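Local coordinates for biphenyl 2,3-Dioxygenase Beta Subunit (Sphingobium yanoikuyae, PDB 2GBW), which probably serves as the non-catalytic, structural partner of the alpha subunit in a hexameric ring-hydroxylating dioxygenase that adds oxygen to aromatic rings such as biphenyl, at residues N113-V118 against E141-R146; G38-D43 against D73-L78. All blocks are in the same frame, centred on the assembly; numbering follows the deposited sequence.

Contact 1: residues N113-V118 against E141-R146; sequences NGELDV and EDKLRR
This contact is an antiparallel pairing of neighbouring strands, 115-128 and 132-147, in the curved sheet of the NTF2-like fold, taken at the end of their hairpin far from its turn. Leu116 faces Leu144 and Val118 faces Asp142 as hydrogen-bonded pairs, with Asp117 and Lys143 a non-hydrogen-bonded pair between them. The four backbone bonds lie in the carbonyl planes; the straightest, Asp142 N to Val118 O, reaches 178°. On the face of Leu116, Val118 and Leu144, which helix 10-28 covers through Ile16 and Tyr20, Val118 CG2 lies 3.9 Å from Leu144 CD1. Asp142 shares this buried face, and its carboxylate is held by Tyr20 and Arg156. On the other face, beside Asp117, Lys143, bent at chi2 and chi3 (74°), carries its amine along the strands to Glu115, NZ meeting the anti lone pair of OE1 at 2.7 Å in a salt bridge. Glu115 OE2 takes the amide of Asn113 from above the carboxylate plane, and two waters link it to NE and NH2 of Arg145. Arg146 folds back across Leu116: CD1 sits 4.0 Å above the guanidinium centre, while NH1, donating in the guanidinium plane, reaches Gly114 O at 2.8 Å from above the carbonyl plane, in a bent bond. With Glu110 binding NH2, these bonds probably restrict the guanidinium's rotation. At this end of the strand pair the Leu116 side is thus largely apolar, its acid satisfied and Arg146 at its edge, while the Lys143 side is charged and hydrated, and Lys143 and the bridged Arg145 would probably favour an ionised Glu115.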
loop_
_atom_site.group_PDB
_atom_site.type_symbol
_atom_site.label_atom_id
_atom_site.label_comp_id
_atom_site.label_asym_id
_atom_site.label_seq_id
_atom_site.Cartn_x
_atom_site.Cartn_y
_atom_site.Cartn_z
ATOM N N ASN B 113 15.436 -43.549 12.803
ATOM C CA ASN B 113 16.187 -43.284 14.027
ATOM C C ASN B 113 15.384 -42.505 15.103
ATOM O O ASN B 113 15.963 -41.762 15.898
ATOM C CB ASN B 113 17.476 -42.508 13.684
ATOM C CG ASN B 113 18.484 -42.549 14.805
ATOM O OD1 ASN B 113 18.572 -43.554 15.497
ATOM N ND2 ASN B 113 19.227 -41.452 15.015
ATOM N N GLY B 114 14.061 -42.641 15.104
ATOM C CA GLY B 114 13.207 -41.880 16.030
ATOM C C GLY B 114 13.033 -40.405 15.679
ATOM O O GLY B 114 12.394 -39.643 16.433
ATOM N N GLU B 115 13.571 -39.993 14.538
ATOM C CA GLU B 115 13.564 -38.581 14.176
ATOM C C GLU B 115 12.324 -38.324 13.354
ATOM O O GLU B 115 11.732 -39.276 12.815
ATOM C CB GLU B 115 14.820 -38.232 13.380
ATOM C CG GLU B 115 16.112 -38.762 14.087
ATOM C CD GLU B 115 17.386 -38.603 13.246
ATOM O OE1 GLU B 115 17.294 -38.357 12.010
ATOM O OE2 GLU B 115 18.491 -38.706 13.829
ATOM N N LEU B 116 11.924 -37.057 13.308
ATOM C CA LEU B 116 10.680 -36.634 12.655
ATOM C C LEU B 116 10.976 -35.575 11.638
ATOM O O LEU B 116 11.680 -34.610 11.935
ATOM C CB LEU B 116 9.702 -36.074 13.678
ATOM C CG LEU B 116 9.217 -37.062 14.727
ATOM C CD1 LEU B 116 8.679 -36.270 15.889
ATOM C CD2 LEU B 116 8.182 -37.948 14.065
ATOM N N ASP B 117 10.429 -35.746 10.443
ATOM C CA ASP B 117 10.457 -34.717 9.431
ATOM C C ASP B 117 9.139 -34.003 9.523
ATOM O O ASP B 117 8.075 -34.616 9.388
ATOM C CB ASP B 117 10.602 -35.291 8.021
ATOM C CG ASP B 117 11.976 -35.910 7.766
ATOM O OD1 ASP B 117 12.975 -35.360 8.247
ATOM O OD2 ASP B 117 12.045 -36.935 7.053
ATOM N N VAL B 118 9.220 -32.693 9.692
ATOM C CA VAL B 118 8.049 -31.826 9.918
ATOM C C VAL B 118 7.992 -30.609 8.994
ATOM O O VAL B 118 8.883 -29.727 8.983
ATOM C CB VAL B 118 7.953 -31.378 11.399
ATOM C CG1 VAL B 118 6.580 -30.709 11.677
ATOM C CG2 VAL B 118 8.221 -32.570 12.349
ATOM N N GLU B 141 10.902 -26.466 7.156
ATOM C CA GLU B 141 11.197 -27.885 7.035
ATOM C C GLU B 141 12.136 -28.203 8.205
ATOM O O GLU B 141 13.285 -27.756 8.195
ATOM C CB GLU B 141 11.819 -28.205 5.672
ATOM C CG GLU B 141 10.892 -27.884 4.504
ATOM C CD GLU B 141 11.524 -27.999 3.119
ATOM O OE1 GLU B 141 12.737 -28.308 2.979
ATOM O OE2 GLU B 141 10.752 -27.778 2.144
ATOM N N ASP B 142 11.615 -28.918 9.221
ATOM C CA ASP B 142 12.387 -29.307 10.444
ATOM C C ASP B 142 12.674 -30.788 10.456
ATOM O O ASP B 142 11.874 -31.585 9.952
ATOM C CB ASP B 142 11.596 -29.009 11.734
ATOM C CG ASP B 142 11.495 -27.523 12.092
ATOM O OD1 ASP B 142 12.260 -26.676 11.560
ATOM O OD2 ASP B 142 10.647 -27.215 12.990
ATOM N N LYS B 143 13.788 -31.153 11.097
ATOM C CA LYS B 143 14.007 -32.471 11.669
ATOM C C LYS B 143 13.995 -32.255 13.166
ATOM O O LYS B 143 14.759 -31.417 13.685
ATOM C CB LYS B 143 15.355 -33.042 11.287
ATOM C CG LYS B 143 15.618 -33.205 9.773
ATOM C CD LYS B 143 16.386 -34.506 9.486
ATOM C CE LYS B 143 15.495 -35.756 9.618
ATOM N NZ LYS B 143 16.191 -37.041 9.989
ATOM N N LEU B 144 13.114 -32.963 13.856
ATOM C CA LEU B 144 13.030 -32.923 15.315
ATOM C C LEU B 144 13.407 -34.264 15.899
ATOM O O LEU B 144 13.241 -35.305 15.248
ATOM C CB LEU B 144 11.600 -32.661 15.750
ATOM C CG LEU B 144 10.830 -31.438 15.233
ATOM C CD1 LEU B 144 9.476 -31.477 15.888
ATOM C CD2 LEU B 144 11.498 -30.103 15.545
ATOM N N ARG B 145 13.899 -34.264 17.131
ATOM C CA ARG B 145 13.955 -35.517 17.886
ATOM C C ARG B 145 13.306 -35.332 19.239
ATOM O O ARG B 145 13.210 -34.231 19.773
ATOM C CB ARG B 145 15.380 -36.013 18.065
ATOM C CG ARG B 145 16.265 -35.021 18.801
ATOM C CD ARG B 145 17.584 -35.681 19.243
ATOM N NE ARG B 145 18.500 -35.772 18.111
ATOM C CZ ARG B 145 19.390 -34.849 17.747
ATOM N NH1 ARG B 145 19.542 -33.714 18.433
ATOM N NH2 ARG B 145 20.143 -35.060 16.677
ATOM N N ARG B 146 12.858 -36.449 19.779
ATOM C CA ARG B 146 12.284 -36.505 21.101
ATOM C C ARG B 146 13.338 -36.165 22.142
ATOM O O ARG B 146 14.474 -36.623 22.065
ATOM C CB ARG B 146 11.722 -37.898 21.370
ATOM C CG ARG B 146 10.321 -38.098 20.804
ATOM C CD ARG B 146 10.338 -38.815 19.446
ATOM N NE ARG B 146 8.978 -39.124 18.965
ATOM C CZ ARG B 146 8.702 -39.754 17.823
ATOM N NH1 ARG B 146 9.682 -40.184 17.032
ATOM N NH2 ARG B 146 7.437 -39.953 17.472
HETATM O O HOH W 1 13.644 -39.048 18.620
HETATM O O HOH W 2 18.303 -38.331 16.488
HETATM O O HOH W 3 20.641 -37.157 14.293
HETATM O O HOH W 4 12.592 -32.397 7.220
#

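Contact 2: residues G38-D43 against D73-L78; sequences GMVAED and DDFGEL
With CG anti to its backbone N (chi1 -170°), Phe75 sends its ring from the first turn of helix 75-84 toward strand 40-41 and the corner that follows at Glu42 and Asp43, while Val40, its CG1 likewise anti to N (chi1 179°), turns that methyl to the helix. A capping box starts the helix: Asp74, at the N-cap, accepts from Glu77 N through OD1, and Glu77 OE1 takes Asp74 N in return at 2.8 Å, using its anti lone pair. This reciprocal pair sets the first turn from which Phe75 projects. The same two acids form salt bridges through Asp74 OD2 and Glu77 OE2 with basic side chains of a neighbouring subunit, so the capped end also belongs to the assembly interface. Around the ring the partners are mostly backbone. Ala41 O approaches CD1 obliquely at 3.6 Å, Val40 O lies beyond it near CE1, and Glu42 O lies near the CB from which the ring springs. The chain of Glu42 crosses the ring obliquely, CG over one face, its carboxylate plane perpendicular to the ring. Deeper in, Val40 CG1 touches Leu78 CD2 at 4.0 Å and also borders Phe75 CD1; Trp35 and Leu36 of helix 32-38 pack against this group, joining that helix, the short strand 40-41 and helix 75-84. An alanine in place of Phe75 would remove the whole ring and would probably loosen the helix from the corner, since the packing over Ala41, Glu42 and Leu36 would be lost. Polar linkage between the segments passes through one water, which donates to Glu42 O at 2.8 Å and accepts from Phe75 N at 3.0 Å.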
loop_
_atom_site.group_PDB
_atom_site.type_symbol
_atom_site.label_atom_id
_atom_site.label_comp_id
_atom_site.label_asym_id
_atom_site.label_seq_id
_atom_site.Cartn_x
_atom_site.Cartn_y
_atom_site.Cartn_z
ATOM N N GLY B 38 15.798 -25.284 25.919
ATOM C CA GLY B 38 14.780 -26.293 25.933
ATOM C C GLY B 38 14.195 -26.772 24.617
ATOM O O GLY B 38 13.584 -27.853 24.603
ATOM N N MET B 39 14.324 -25.994 23.532
ATOM C CA MET B 39 13.691 -26.365 22.270
ATOM C C MET B 39 14.656 -26.583 21.101
ATOM O O MET B 39 14.246 -27.078 20.060
ATOM C CB MET B 39 12.593 -25.355 21.915
ATOM C CG MET B 39 11.588 -25.136 23.057
ATOM S SD MET B 39 10.109 -24.123 22.723
ATOM C CE MET B 39 10.639 -22.431 22.980
ATOM N N VAL B 40 15.923 -26.253 21.277
ATOM C CA VAL B 40 16.915 -26.341 20.197
ATOM C C VAL B 40 18.061 -27.234 20.611
ATOM O O VAL B 40 18.601 -27.082 21.696
ATOM C CB VAL B 40 17.473 -24.934 19.819
ATOM C CG1 VAL B 40 18.554 -25.025 18.699
ATOM C CG2 VAL B 40 16.342 -23.970 19.408
ATOM N N ALA B 41 18.373 -28.211 19.760
ATOM C CA ALA B 41 19.410 -29.192 20.021
ATOM C C ALA B 41 20.769 -28.572 19.770
ATOM O O ALA B 41 20.909 -27.665 18.959
ATOM C CB ALA B 41 19.221 -30.395 19.094
ATOM N N GLU B 42 21.791 -29.077 20.453
ATOM C CA GLU B 42 23.132 -28.521 20.313
ATOM C C GLU B 42 23.786 -28.779 18.946
ATOM O O GLU B 42 24.721 -28.110 18.587
ATOM C CB GLU B 42 24.013 -29.050 21.441
ATOM C CG GLU B 42 23.678 -28.406 22.794
ATOM C CD GLU B 42 24.859 -28.402 23.767
ATOM O OE1 GLU B 42 25.296 -29.509 24.207
ATOM O OE2 GLU B 42 25.331 -27.278 24.088
ATOM N N ASP B 43 23.284 -29.751 18.184
ATOM C CA ASP B 43 23.795 -30.013 16.831
ATOM C C ASP B 43 22.962 -29.344 15.738
ATOM O O ASP B 43 23.012 -29.741 14.570
ATOM C CB ASP B 43 23.860 -31.529 16.582
ATOM C CG ASP B 43 22.528 -32.238 16.776
ATOM O OD1 ASP B 43 21.895 -32.038 17.846
ATOM O OD2 ASP B 43 22.160 -33.071 15.886
ATOM N N ASP B 73 23.644 -21.109 10.488
ATOM C CA ASP B 73 24.168 -21.035 11.844
ATOM C C ASP B 73 24.206 -22.373 12.522
ATOM O O ASP B 73 23.298 -23.213 12.302
ATOM C CB ASP B 73 23.278 -20.129 12.703
ATOM C CG ASP B 73 23.292 -18.658 12.249
ATOM O OD1 ASP B 73 24.259 -18.227 11.600
ATOM O OD2 ASP B 73 22.290 -17.962 12.524
ATOM N N ASP B 74 25.247 -22.540 13.349
ATOM C CA ASP B 74 25.326 -23.599 14.354
ATOM C C ASP B 74 24.859 -23.051 15.722
ATOM O O ASP B 74 24.447 -21.911 15.825
ATOM C CB ASP B 74 26.741 -24.214 14.371
ATOM C CG ASP B 74 27.821 -23.278 14.920
ATOM O OD1 ASP B 74 27.469 -22.253 15.526
ATOM O OD2 ASP B 74 29.045 -23.556 14.697
ATOM N N PHE B 75 24.910 -23.881 16.768
ATOM C CA PHE B 75 24.352 -23.482 18.056
ATOM C C PHE B 75 25.005 -22.242 18.629
ATOM O O PHE B 75 24.323 -21.365 19.110
ATOM C CB PHE B 75 24.520 -24.624 19.086
ATOM C CG PHE B 75 23.791 -24.397 20.348
ATOM C CD1 PHE B 75 22.452 -24.713 20.441
ATOM C CD2 PHE B 75 24.451 -23.949 21.481
ATOM C CE1 PHE B 75 21.747 -24.556 21.624
ATOM C CE2 PHE B 75 23.738 -23.787 22.690
ATOM C CZ PHE B 75 22.380 -24.075 22.739
ATOM N N GLY B 76 26.322 -22.193 18.610
ATOM C CA GLY B 76 27.060 -21.004 19.085
ATOM C C GLY B 76 26.702 -19.697 18.385
ATOM O O GLY B 76 26.727 -18.595 18.970
ATOM N N GLU B 77 26.412 -19.813 17.098
ATOM C CA GLU B 77 26.028 -18.674 16.286
ATOM C C GLU B 77 24.577 -18.270 16.575
ATOM O O GLU B 77 24.263 -17.109 16.626
ATOM C CB GLU B 77 26.265 -19.008 14.817
ATOM C CG GLU B 77 27.760 -19.053 14.516
ATOM C CD GLU B 77 28.159 -19.928 13.340
ATOM O OE1 GLU B 77 27.300 -20.663 12.822
ATOM O OE2 GLU B 77 29.359 -19.854 12.930
ATOM N N LEU B 78 23.695 -19.243 16.815
ATOM C CA LEU B 78 22.376 -18.934 17.321
ATOM C C LEU B 78 22.430 -18.244 18.706
ATOM O O LEU B 78 21.683 -17.312 18.962
ATOM C CB LEU B 78 21.529 -20.219 17.388
ATOM C CG LEU B 78 20.140 -20.229 16.814
ATOM C CD1 LEU B 78 20.011 -19.447 15.431
ATOM C CD2 LEU B 78 19.652 -21.693 16.746
HETATM O O HOH W 5 25.148 -26.776 16.164
#

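Overall arrangement
Contacts 1 and 2 follow one another along the chain, their centres about 15 Å apart, and they meet at Arg145. Its NH2 makes a 2.9 Å salt bridge to Asp43 OD2, while its NH1 packs 3.4 Å from Ala41 CB, so the guanidinium ties strand 132-147 to the corner on which helix 75-84 rests. Phe154 of the intervening strand 150-160 joins in, making a cation-pi interaction with Arg145 and touching Ala41, Asp43, Glu115 and Lys143. His19, seen to bind zinc in a crystal structure of this protein although no zinc is bound to this chain, has its side chain about 5 Å from that of Leu144 and about 8 Å from that of Val40.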